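Local coordinates for ureidoglycolate hydrolase (Arabidopsis thaliana, PDB 4PXE), which hydrolyses (S)-ureidoglycolate to glyoxylate, ammonium and carbon dioxide, using two manganese ions per subunit, in the breakdown of purines, at residues P139-I144 against V166-N171; G154-A159 against D190-F195; A230-K235 against V342-P347; L234-E239 against V334-F339. All coordinates share one frame; numbering follows the deposited sequence.

How the contacts relate
From the N terminus, contact 1 closes the excursion from 139-144 to 166-171, which holds two short helices, and joins the loop after strand 129-133 to the loop after helix 156-164. Contact 2 begins inside that excursion, at 154-159, and ends beyond it at 190-195, tying the start of helix 156-164 to the loop before strand 201-209. The two therefore cross, and I144 of one packs on L158 of the other. Contacts 3 and 4 follow later and share L234 and K235. Both pair strand 222-239 with strand 335-344 in the region involved in dimerization, and the shorter loop of contact 4 lies within that of contact 3. G143 O touches V342 CG1, joining contact 1 to contact 3.

Contact 1: residues P139-I144 against V166-N171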
loop_
_atom_site.group_PDB
_atom_site.type_symbol
_atom_site.label_atom_id
_atom_site.label_comp_id
_atom_site.label_asym_id
_atom_site.label_seq_id
_atom_site.Cartn_x
_atom_site.Cartn_y
_atom_site.Cartn_z
ATOM N N PRO A 139 -12.205 0.329 12.859
ATOM C CA PRO A 139 -12.250 1.427 11.877
ATOM C C PRO A 139 -11.726 1.036 10.497
ATOM O O PRO A 139 -11.561 1.910 9.644
ATOM C CB PRO A 139 -11.320 2.474 12.500
ATOM C CG PRO A 139 -10.302 1.659 13.227
ATOM C CD PRO A 139 -11.101 0.503 13.824
ATOM N N THR A 140 -11.475 -0.249 10.277
ATOM C CA THR A 140 -10.778 -0.732 9.076
ATOM C C THR A 140 -11.332 -0.242 7.737
ATOM O O THR A 140 -10.575 0.232 6.878
ATOM C CB THR A 140 -10.768 -2.274 9.045
ATOM O OG1 THR A 140 -10.289 -2.757 10.306
ATOM C CG2 THR A 140 -9.863 -2.803 7.925
ATOM N N ARG A 141 -12.639 -0.379 7.541
ATOM C CA ARG A 141 -13.176 -0.145 6.207
ATOM C C ARG A 141 -13.377 1.329 5.872
ATOM O O ARG A 141 -12.947 1.776 4.812
ATOM C CB ARG A 141 -14.483 -0.905 5.993
ATOM C CG ARG A 141 -14.954 -0.802 4.550
ATOM C CD ARG A 141 -15.931 -1.901 4.156
ATOM N NE ARG A 141 -16.166 -1.837 2.714
ATOM C CZ ARG A 141 -16.861 -2.722 2.011
ATOM N NH1 ARG A 141 -17.437 -3.763 2.605
ATOM N NH2 ARG A 141 -16.985 -2.551 0.695
ATOM N N PHE A 142 -14.037 2.064 6.763
ATOM C CA PHE A 142 -14.396 3.457 6.493
ATOM C C PHE A 142 -13.640 4.473 7.348
ATOM O O PHE A 142 -13.883 5.674 7.235
ATOM C CB PHE A 142 -15.913 3.658 6.637
ATOM C CG PHE A 142 -16.726 2.782 5.724
ATOM C CD1 PHE A 142 -16.757 3.033 4.361
ATOM C CD2 PHE A 142 -17.456 1.711 6.227
ATOM C CE1 PHE A 142 -17.485 2.241 3.513
ATOM C CE2 PHE A 142 -18.193 0.904 5.381
ATOM C CZ PHE A 142 -18.212 1.173 4.015
ATOM N N GLY A 143 -12.726 4.007 8.198
ATOM C CA GLY A 143 -11.990 4.908 9.075
ATOM C C GLY A 143 -12.788 5.318 10.303
ATOM O O GLY A 143 -12.352 6.158 11.097
ATOM N N ILE A 144 -13.963 4.718 10.450
ATOM C CA ILE A 144 -14.893 5.048 11.528
ATOM C C ILE A 144 -14.953 3.895 12.532
ATOM O O ILE A 144 -15.395 2.796 12.186
ATOM C CB ILE A 144 -16.311 5.292 10.964
ATOM C CG1 ILE A 144 -16.292 6.443 9.950
ATOM C CG2 ILE A 144 -17.301 5.582 12.093
ATOM C CD1 ILE A 144 -17.486 6.432 9.012
ATOM N N VAL A 166 -19.377 9.250 2.969
ATOM C CA VAL A 166 -18.480 8.180 3.401
ATOM C C VAL A 166 -18.266 7.100 2.344
ATOM O O VAL A 166 -19.222 6.525 1.825
ATOM C CB VAL A 166 -18.952 7.548 4.719
ATOM C CG1 VAL A 166 -18.125 6.299 5.035
ATOM C CG2 VAL A 166 -18.855 8.559 5.839
ATOM N N VAL A 167 -16.997 6.843 2.037
ATOM C CA VAL A 167 -16.587 5.778 1.118
ATOM C C VAL A 167 -15.389 5.035 1.715
ATOM O O VAL A 167 -14.704 5.560 2.597
ATOM C CB VAL A 167 -16.157 6.331 -0.269
ATOM C CG1 VAL A 167 -17.324 7.019 -0.979
ATOM C CG2 VAL A 167 -14.966 7.285 -0.125
ATOM N N ASP A 168 -15.120 3.829 1.227
ATOM C CA ASP A 168 -13.940 3.096 1.683
ATOM C C ASP A 168 -12.719 3.373 0.813
ATOM O O ASP A 168 -12.759 4.241 -0.059
ATOM C CB ASP A 168 -14.217 1.584 1.855
ATOM C CG ASP A 168 -14.482 0.856 0.547
ATOM O OD1 ASP A 168 -15.037 -0.263 0.609
ATOM O OD2 ASP A 168 -14.120 1.364 -0.537
ATOM N N GLY A 169 -11.641 2.634 1.053
ATOM C CA GLY A 169 -10.394 2.844 0.334
ATOM C C GLY A 169 -10.474 2.531 -1.148
ATOM O O GLY A 169 -9.610 2.955 -1.924
ATOM N N GLN A 170 -11.502 1.789 -1.547
ATOM C CA GLN A 170 -11.685 1.435 -2.953
ATOM C C GLN A 170 -12.828 2.243 -3.557
ATOM O O GLN A 170 -13.377 1.880 -4.600
ATOM C CB GLN A 170 -11.941 -0.068 -3.119
ATOM C CG GLN A 170 -10.723 -0.954 -2.836
ATOM C CD GLN A 170 -10.366 -1.027 -1.357
ATOM O OE1 GLN A 170 -11.194 -1.401 -0.524
ATOM N NE2 GLN A 170 -9.131 -0.657 -1.025
ATOM N N ASN A 171 -13.180 3.332 -2.879
ATOM C CA ASN A 171 -14.251 4.230 -3.305
ATOM C C ASN A 171 -15.650 3.607 -3.328
ATOM O O ASN A 171 -16.542 4.097 -4.014
ATOM C CB ASN A 171 -13.918 4.886 -4.657
ATOM C CG ASN A 171 -12.790 5.896 -4.550
ATOM O OD1 ASN A 171 -12.642 6.576 -3.530
ATOM N ND2 ASN A 171 -11.986 6.003 -5.605
HETATM O O HOH W 1 -11.120 0.665 3.116
#
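R141 and D168 join two loops of this M20-family chain by a salt bridge, and the aspartate belongs to an Asx turn at the start of a type I beta turn, D168 to N171. Beyond CB, the arginine CG is anti to the backbone N (chi1 -173°), and the chain is extended from CG to NE. CG lies over the centre of one face of the F142 ring and 3.7 Å from D168 CB; CD then passes 4.0 Å from D168 OD1. At the tip, NE and NH2 both grip that same oxygen side-on. R141 NE to D168 OD1 measures 2.9 Å and uses the anti lone pair, while NH2 meets OD1 nearly along its C-O axis. The two flat groups are almost coplanar, 14° apart. NH1 turns instead to the carbonyl of L42. D168 OD2 accepts from the backbone N of Q170 and of V172, so both oxygens of the carboxylate have N-H donors, which probably favours its charged form. F142 and V166 cross at about a right angle, F142 CD1 sitting 3.6 Å from V166 CG1, and I144 CD1 meets V166 tip to tip. A water bridges the backbones, donating to R141 O at 2.7 Å and accepting from G169 N.

Contact 2: residues G154-A159 against D190-F195; sequences GSKELA and DLSSVF
S192 OG and K156 NZ share one water, which lies 3.0 Å from S192 OG and 3.2 Å from K156 NZ; the two side chains themselves stay 4.1 Å apart, measured between S192 OG and K156 NZ. The lysine bends at its last torsion (chi4 -69°), which places NZ at the edge of the F195 ring, 3.6 Å from F195 CE2 and near the ring plane. K156 CG also touches F195 CE2, and the two side chains cross at about a right angle. F195 has the most surface buried here. G154 CA stands over the centre of one ring face, 3.7 Å from the centroid and 11° off the normal, a CH-pi contact, while S192 CA covers the opposite face. Deeper in, A159 CB presses on D190 O at 3.4 Å and on L191 CB. D190 OD1 accepts from S192 N, forming an Asx turn. G154 adopts a positive phi at which a CB would jam against the preceding carbonyl, and S155 OG caps the next helix by accepting from L158 N. A Schellman motif running straight into an N-cap is typical of a tight junction between consecutive helices, here 147-152 and 156-164.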
loop_
_atom_site.group_PDB
_atom_site.type_symbol
_atom_site.label_atom_id
_atom_site.label_comp_id
_atom_site.label_asym_id
_atom_site.label_seq_id
_atom_site.Cartn_x
_atom_site.Cartn_y
_atom_site.Cartn_z
ATOM N N GLY A 154 -26.814 8.073 18.925
ATOM C CA GLY A 154 -27.479 9.240 18.366
ATOM C C GLY A 154 -26.636 10.277 17.636
ATOM O O GLY A 154 -26.997 11.456 17.615
ATOM N N SER A 155 -25.534 9.861 17.019
ATOM C CA SER A 155 -24.704 10.810 16.280
ATOM C C SER A 155 -25.348 11.195 14.950
ATOM O O SER A 155 -25.293 10.440 13.983
ATOM C CB SER A 155 -23.305 10.243 16.030
ATOM O OG SER A 155 -22.538 11.149 15.253
ATOM N N LYS A 156 -25.960 12.377 14.904
ATOM C CA LYS A 156 -26.553 12.871 13.665
ATOM C C LYS A 156 -25.467 13.196 12.641
ATOM O O LYS A 156 -25.656 13.012 11.438
ATOM C CB LYS A 156 -27.424 14.105 13.937
ATOM C CG LYS A 156 -28.601 13.831 14.859
ATOM C CD LYS A 156 -29.630 14.951 14.800
ATOM C CE LYS A 156 -30.991 14.486 15.314
ATOM N NZ LYS A 156 -31.653 13.501 14.399
ATOM N N GLU A 157 -24.324 13.664 13.133
ATOM C CA GLU A 157 -23.184 13.970 12.276
ATOM C C GLU A 157 -22.709 12.727 11.531
ATOM O O GLU A 157 -22.400 12.789 10.345
ATOM C CB GLU A 157 -22.033 14.572 13.087
ATOM C CG GLU A 157 -22.283 15.991 13.593
ATOM C CD GLU A 157 -23.407 16.077 14.618
ATOM O OE1 GLU A 157 -23.602 15.103 15.384
ATOM O OE2 GLU A 157 -24.100 17.119 14.654
ATOM N N LEU A 158 -22.662 11.592 12.226
ATOM C CA LEU A 158 -22.252 10.348 11.586
ATOM C C LEU A 158 -23.302 9.858 10.592
ATOM O O LEU A 158 -22.965 9.454 9.478
ATOM C CB LEU A 158 -21.950 9.261 12.630
ATOM C CG LEU A 158 -21.574 7.875 12.088
ATOM C CD1 LEU A 158 -20.350 7.924 11.165
ATOM C CD2 LEU A 158 -21.349 6.897 13.240
ATOM N N ALA A 159 -24.569 9.886 11.001
ATOM C CA ALA A 159 -25.658 9.448 10.133
ATOM C C ALA A 159 -25.643 10.229 8.818
ATOM O O ALA A 159 -25.770 9.650 7.745
ATOM C CB ALA A 159 -27.000 9.616 10.833
ATOM N N ASP A 190 -32.814 8.548 7.083
ATOM C CA ASP A 190 -31.534 9.220 7.248
ATOM C C ASP A 190 -30.699 8.517 8.318
ATOM O O ASP A 190 -29.738 9.095 8.827
ATOM C CB ASP A 190 -31.755 10.682 7.636
ATOM C CG ASP A 190 -32.524 10.828 8.934
ATOM O OD1 ASP A 190 -33.161 9.837 9.360
ATOM O OD2 ASP A 190 -32.495 11.931 9.526
ATOM N N LEU A 191 -31.100 7.287 8.651
ATOM C CA LEU A 191 -30.448 6.423 9.653
ATOM C C LEU A 191 -30.783 6.795 11.095
ATOM O O LEU A 191 -30.285 6.178 12.044
ATOM C CB LEU A 191 -28.929 6.329 9.446
ATOM C CG LEU A 191 -28.497 5.836 8.065
ATOM C CD1 LEU A 191 -26.975 5.781 7.951
ATOM C CD2 LEU A 191 -29.117 4.478 7.771
ATOM N N SER A 192 -31.650 7.790 11.252
ATOM C CA SER A 192 -32.142 8.194 12.561
ATOM C C SER A 192 -32.905 7.053 13.226
ATOM O O SER A 192 -33.039 7.021 14.449
ATOM C CB SER A 192 -33.055 9.421 12.426
ATOM O OG SER A 192 -33.443 9.910 13.695
ATOM N N SER A 193 -33.406 6.127 12.411
ATOM C CA SER A 193 -34.125 4.953 12.894
ATOM C C SER A 193 -33.264 4.101 13.824
ATOM O O SER A 193 -33.779 3.332 14.630
ATOM C CB SER A 193 -34.578 4.092 11.712
ATOM O OG SER A 193 -33.459 3.545 11.028
ATOM N N VAL A 194 -31.949 4.243 13.701
ATOM C CA VAL A 194 -31.005 3.441 14.475
ATOM C C VAL A 194 -30.862 3.964 15.905
ATOM O O VAL A 194 -30.582 3.198 16.834
ATOM C CB VAL A 194 -29.626 3.404 13.766
ATOM C CG1 VAL A 194 -28.579 2.680 14.616
ATOM C CG2 VAL A 194 -29.756 2.734 12.415
ATOM N N PHE A 195 -31.074 5.267 16.079
ATOM C CA PHE A 195 -30.856 5.936 17.360
ATOM C C PHE A 195 -31.679 5.302 18.476
ATOM O O PHE A 195 -32.877 5.058 18.311
ATOM C CB PHE A 195 -31.252 7.419 17.285
ATOM C CG PHE A 195 -30.441 8.240 16.318
ATOM C CD1 PHE A 195 -29.384 7.697 15.608
ATOM C CD2 PHE A 195 -30.741 9.583 16.133
ATOM C CE1 PHE A 195 -28.652 8.467 14.728
ATOM C CE2 PHE A 195 -30.011 10.360 15.255
ATOM C CZ PHE A 195 -28.962 9.799 14.553
HETATM O O HOH W 2 -33.876 11.844 16.006
#

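Contact 3: residues A230-K235 against V342-P347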
loop_
_atom_site.group_PDB
_atom_site.type_symbol
_atom_site.label_atom_id
_atom_site.label_comp_id
_atom_site.label_asym_id
_atom_site.label_seq_id
_atom_site.Cartn_x
_atom_site.Cartn_y
_atom_site.Cartn_z
ATOM N N ALA A 230 -9.480 8.033 26.343
ATOM C CA ALA A 230 -10.011 8.930 25.321
ATOM C C ALA A 230 -9.298 8.749 23.981
ATOM O O ALA A 230 -8.107 9.044 23.868
ATOM C CB ALA A 230 -9.857 10.364 25.784
ATOM N N PRO A 231 -10.031 8.273 22.966
ATOM C CA PRO A 231 -9.380 7.964 21.688
ATOM C C PRO A 231 -9.547 9.049 20.625
ATOM O O PRO A 231 -10.587 9.707 20.550
ATOM C CB PRO A 231 -10.128 6.708 21.242
ATOM C CG PRO A 231 -11.546 6.955 21.735
ATOM C CD PRO A 231 -11.414 7.766 23.013
ATOM N N ALA A 232 -8.519 9.211 19.796
ATOM C CA ALA A 232 -8.616 10.095 18.635
ATOM C C ALA A 232 -7.921 9.485 17.428
ATOM O O ALA A 232 -7.029 8.647 17.572
ATOM C CB ALA A 232 -8.016 11.469 18.942
ATOM N N SER A 233 -8.323 9.914 16.239
ATOM C CA SER A 233 -7.605 9.502 15.042
ATOM C C SER A 233 -7.564 10.632 14.023
ATOM O O SER A 233 -8.469 11.468 13.962
ATOM C CB SER A 233 -8.193 8.231 14.433
ATOM O OG SER A 233 -9.391 8.498 13.752
ATOM N N LEU A 234 -6.483 10.651 13.248
ATOM C CA LEU A 234 -6.216 11.706 12.287
ATOM C C LEU A 234 -5.885 11.091 10.932
ATOM O O LEU A 234 -5.261 10.032 10.862
ATOM C CB LEU A 234 -4.998 12.519 12.736
ATOM C CG LEU A 234 -4.806 12.901 14.206
ATOM C CD1 LEU A 234 -3.465 13.583 14.413
ATOM C CD2 LEU A 234 -5.929 13.819 14.641
ATOM N N LYS A 235 -6.307 11.761 9.865
ATOM C CA LYS A 235 -5.869 11.437 8.509
ATOM C C LYS A 235 -5.083 12.622 7.970
ATOM O O LYS A 235 -5.553 13.759 8.032
ATOM C CB LYS A 235 -7.066 11.212 7.593
ATOM C CG LYS A 235 -7.649 9.822 7.619
ATOM C CD LYS A 235 -8.302 9.496 6.277
ATOM C CE LYS A 235 -9.469 10.432 5.975
ATOM N NZ LYS A 235 -10.089 10.123 4.649
ATOM N N VAL A 342 -10.480 12.793 12.413
ATOM C CA VAL A 342 -11.601 11.939 12.058
ATOM C C VAL A 342 -12.499 11.742 13.273
ATOM O O VAL A 342 -13.726 11.755 13.162
ATOM C CB VAL A 342 -11.108 10.585 11.514
ATOM C CG1 VAL A 342 -12.275 9.625 11.288
ATOM C CG2 VAL A 342 -10.304 10.804 10.227
ATOM N N ASN A 343 -11.876 11.574 14.434
ATOM C CA ASN A 343 -12.621 11.553 15.693
ATOM C C ASN A 343 -11.723 12.010 16.821
ATOM O O ASN A 343 -10.505 11.843 16.773
ATOM C CB ASN A 343 -13.229 10.174 15.991
ATOM C CG ASN A 343 -12.178 9.091 16.158
ATOM O OD1 ASN A 343 -11.669 8.561 15.170
ATOM N ND2 ASN A 343 -11.874 8.731 17.407
ATOM N N GLN A 344 -12.337 12.603 17.841
ATOM C CA GLN A 344 -11.616 13.084 18.998
ATOM C C GLN A 344 -12.602 12.976 20.143
ATOM O O GLN A 344 -13.350 13.910 20.419
ATOM C CB GLN A 344 -11.189 14.537 18.786
ATOM C CG GLN A 344 -10.283 15.102 19.846
ATOM C CD GLN A 344 -9.801 16.499 19.497
ATOM O OE1 GLN A 344 -10.116 17.025 18.429
ATOM N NE2 GLN A 344 -9.032 17.102 20.393
ATOM N N ASP A 345 -12.622 11.814 20.785
ATOM C CA ASP A 345 -13.691 11.486 21.710
ATOM C C ASP A 345 -13.222 11.593 23.150
ATOM O O ASP A 345 -12.059 11.374 23.446
ATOM C CB ASP A 345 -14.192 10.070 21.424
ATOM C CG ASP A 345 -14.639 9.897 19.984
ATOM O OD1 ASP A 345 -14.046 9.057 19.282
ATOM O OD2 ASP A 345 -15.577 10.605 19.558
ATOM N N PRO A 346 -14.147 11.932 24.061
ATOM C CA PRO A 346 -13.819 11.983 25.486
ATOM C C PRO A 346 -13.726 10.584 26.083
ATOM O O PRO A 346 -14.221 9.632 25.490
ATOM C CB PRO A 346 -15.016 12.736 26.081
ATOM C CG PRO A 346 -16.148 12.406 25.168
ATOM C CD PRO A 346 -15.533 12.352 23.788
ATOM N N PRO A 347 -13.085 10.464 27.250
ATOM C CA PRO A 347 -13.119 9.182 27.959
ATOM C C PRO A 347 -14.504 8.970 28.556
ATOM O O PRO A 347 -15.300 9.911 28.611
ATOM C CB PRO A 347 -12.086 9.379 29.065
ATOM C CG PRO A 347 -12.093 10.848 29.326
ATOM C CD PRO A 347 -12.384 11.511 28.016
#
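S233 faces both V342 and N343 across an antiparallel pair of strands, a classic beta bulge. S233 O accepts from V342 N at 2.9 Å and weakly from N343 N at 3.4 Å. The tight part runs from here towards A230. S233 OG donates to N343 OD1 over 2.7 Å, approaching from 37° above the amide carbonyl plane, and N343 ND2 donates in turn to D345 OD1, which also pairs with R150. An alanine in place of N343 would probably leave the S233 hydroxyl without this acceptor and D345 OD1 without its amide donor. Beyond it, D345 N bonds straight to P231 O (angle 171°), and A230 CB packs 3.6 Å from P347 CD. P231 also touches Y377, a substrate-binding residue, so this end of the pairing adjoins the active site, while S233 packs on I293 of the second subunit. On the face of A232 and Q344, the A232 side chain meets helix 311-332. At the opposite end, where V342 of the bulge meets K235, the packing is looser and both residues are partly exposed: their side chains meet obliquely, K235 CG lying 3.8 Å from V342 CG2.

Contact 4: residues L234-E239 against V334-F339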
loop_
_atom_site.group_PDB
_atom_site.type_symbol
_atom_site.label_atom_id
_atom_site.label_comp_id
_atom_site.label_asym_id
_atom_site.label_seq_id
_atom_site.Cartn_x
_atom_site.Cartn_y
_atom_site.Cartn_z
ATOM N N LEU A 234 -6.483 10.651 13.248
ATOM C CA LEU A 234 -6.216 11.706 12.287
ATOM C C LEU A 234 -5.885 11.091 10.932
ATOM O O LEU A 234 -5.261 10.032 10.862
ATOM C CB LEU A 234 -4.998 12.519 12.736
ATOM C CG LEU A 234 -4.806 12.901 14.206
ATOM C CD1 LEU A 234 -3.465 13.583 14.413
ATOM C CD2 LEU A 234 -5.929 13.819 14.641
ATOM N N LYS A 235 -6.307 11.761 9.865
ATOM C CA LYS A 235 -5.869 11.437 8.509
ATOM C C LYS A 235 -5.083 12.622 7.970
ATOM O O LYS A 235 -5.553 13.759 8.032
ATOM C CB LYS A 235 -7.066 11.212 7.593
ATOM C CG LYS A 235 -7.649 9.822 7.619
ATOM C CD LYS A 235 -8.302 9.496 6.277
ATOM C CE LYS A 235 -9.469 10.432 5.975
ATOM N NZ LYS A 235 -10.089 10.123 4.649
ATOM N N VAL A 236 -3.901 12.356 7.419
ATOM C CA VAL A 236 -3.034 13.409 6.917
ATOM C C VAL A 236 -2.533 13.047 5.532
ATOM O O VAL A 236 -2.144 11.902 5.277
ATOM C CB VAL A 236 -1.829 13.628 7.855
ATOM C CG1 VAL A 236 -0.956 14.771 7.368
ATOM C CG2 VAL A 236 -2.311 13.899 9.284
ATOM N N GLU A 237 -2.563 14.017 4.626
ATOM C CA GLU A 237 -1.961 13.832 3.313
ATOM C C GLU A 237 -1.038 14.980 2.950
ATOM O O GLU A 237 -1.329 16.147 3.231
ATOM C CB GLU A 237 -3.027 13.640 2.229
ATOM C CG GLU A 237 -3.890 12.408 2.458
ATOM C CD GLU A 237 -4.707 12.007 1.246
ATOM O OE1 GLU A 237 -4.902 12.848 0.337
ATOM O OE2 GLU A 237 -5.156 10.840 1.206
ATOM N N PHE A 238 0.088 14.630 2.336
ATOM C CA PHE A 238 1.018 15.602 1.776
ATOM C C PHE A 238 1.054 15.428 0.261
ATOM O O PHE A 238 0.962 14.302 -0.231
ATOM C CB PHE A 238 2.430 15.375 2.308
ATOM C CG PHE A 238 2.594 15.629 3.783
ATOM C CD1 PHE A 238 2.684 16.926 4.276
ATOM C CD2 PHE A 238 2.716 14.565 4.664
ATOM C CE1 PHE A 238 2.876 17.151 5.624
ATOM C CE2 PHE A 238 2.911 14.789 6.018
ATOM C CZ PHE A 238 2.988 16.079 6.495
ATOM N N GLU A 239 1.182 16.534 -0.474
ATOM C CA GLU A 239 1.327 16.466 -1.932
ATOM C C GLU A 239 2.570 17.199 -2.418
ATOM O O GLU A 239 2.856 18.313 -1.971
ATOM C CB GLU A 239 0.084 17.044 -2.630
ATOM C CG GLU A 239 -1.147 16.147 -2.555
ATOM C CD GLU A 239 -2.400 16.796 -3.125
ATOM O OE1 GLU A 239 -2.380 18.018 -3.368
ATOM O OE2 GLU A 239 -3.409 16.081 -3.314
ATOM N N VAL A 334 6.100 20.941 0.451
ATOM C CA VAL A 334 4.939 20.193 -0.003
ATOM C C VAL A 334 3.669 20.853 0.503
ATOM O O VAL A 334 3.709 21.660 1.435
ATOM C CB VAL A 334 4.975 18.713 0.468
ATOM C CG1 VAL A 334 6.144 17.984 -0.167
ATOM C CG2 VAL A 334 5.026 18.605 1.998
ATOM N N LYS A 335 2.552 20.519 -0.124
ATOM C CA LYS A 335 1.252 20.971 0.344
ATOM C C LYS A 335 0.731 20.023 1.421
ATOM O O LYS A 335 0.744 18.799 1.248
ATOM C CB LYS A 335 0.258 21.030 -0.820
ATOM C CG LYS A 335 -1.149 21.467 -0.430
ATOM C CD LYS A 335 -2.062 21.506 -1.651
ATOM C CE LYS A 335 -3.455 22.010 -1.298
ATOM N NZ LYS A 335 -4.314 22.125 -2.513
ATOM N N LEU A 336 0.281 20.584 2.536
ATOM C CA LEU A 336 -0.488 19.804 3.490
ATOM C C LEU A 336 -1.903 19.793 2.940
ATOM O O LEU A 336 -2.699 20.703 3.211
ATOM C CB LEU A 336 -0.436 20.443 4.879
ATOM C CG LEU A 336 -1.208 19.735 5.994
ATOM C CD1 LEU A 336 -0.819 18.259 6.132
ATOM C CD2 LEU A 336 -0.994 20.476 7.308
ATOM N N SER A 337 -2.204 18.778 2.133
ATOM C CA SER A 337 -3.445 18.748 1.373
ATOM C C SER A 337 -4.635 18.226 2.174
ATOM O O SER A 337 -5.790 18.481 1.830
ATOM C CB SER A 337 -3.259 17.949 0.080
ATOM O OG SER A 337 -2.825 16.631 0.354
ATOM N N GLU A 338 -4.354 17.492 3.245
ATOM C CA GLU A 338 -5.408 17.064 4.151
ATOM C C GLU A 338 -4.867 16.959 5.560
ATOM O O GLU A 338 -3.815 16.373 5.786
ATOM C CB GLU A 338 -5.983 15.714 3.722
ATOM C CG GLU A 338 -7.022 15.162 4.691
ATOM C CD GLU A 338 -7.711 13.929 4.159
ATOM O OE1 GLU A 338 -7.004 13.016 3.680
ATOM O OE2 GLU A 338 -8.959 13.875 4.215
ATOM N N PHE A 339 -5.590 17.556 6.503
ATOM C CA PHE A 339 -5.379 17.292 7.917
ATOM C C PHE A 339 -6.759 17.190 8.546
ATOM O O PHE A 339 -7.412 18.205 8.808
ATOM C CB PHE A 339 -4.525 18.369 8.597
ATOM C CG PHE A 339 -4.052 17.969 9.968
ATOM C CD1 PHE A 339 -2.789 17.445 10.152
ATOM C CD2 PHE A 339 -4.904 18.053 11.064
ATOM C CE1 PHE A 339 -2.354 17.049 11.410
ATOM C CE2 PHE A 339 -4.476 17.660 12.323
ATOM C CZ PHE A 339 -3.206 17.156 12.494
HETATM O O HOH W 3 -5.026 15.210 -0.370
HETATM O O HOH W 4 -4.641 19.272 -3.461
#
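E237 and E338 cross obliquely on one face of an antiparallel strand pair, where a classic beta bulge sets both S337 and E338 against E237. E237 O accepts from S337 N at 3.0 Å and weakly from E338 N, while E237 N returns a firmer bond to E338 O. The E338 chain is extended beyond CG; its OE1 lies 3.4 Å from E237 CG. The two carboxylates are turned 76° against each other, and E237 OE2 comes within 3.8 Å of E338 OE1. Each has company: E237 OE2 is hydrogen-bonded to H301 ND1, and E338 OE2 has a long ion pair of 3.9 Å with K235 NZ. E239, the third large contributor, lays its CG 3.4 Å from S337 OG and runs side by side with K335; a water lies 2.6 Å from E239 OE1 and also bonds K335 NZ. An alanine in place of E239 would probably open a gap beside S337 and leave that water without its carboxylate partner. The other face is apolar. V236 CG2 meets F339 CD1 at 3.7 Å, F238 touches V334 and L336, and helices 256-272 and 311-332 cover the layer. On the polar face, repulsion between E237 and E338 is probably moderated by the distant K235 and by the H301 hydrogen bond, and the proton affinity of both glutamates may be raised.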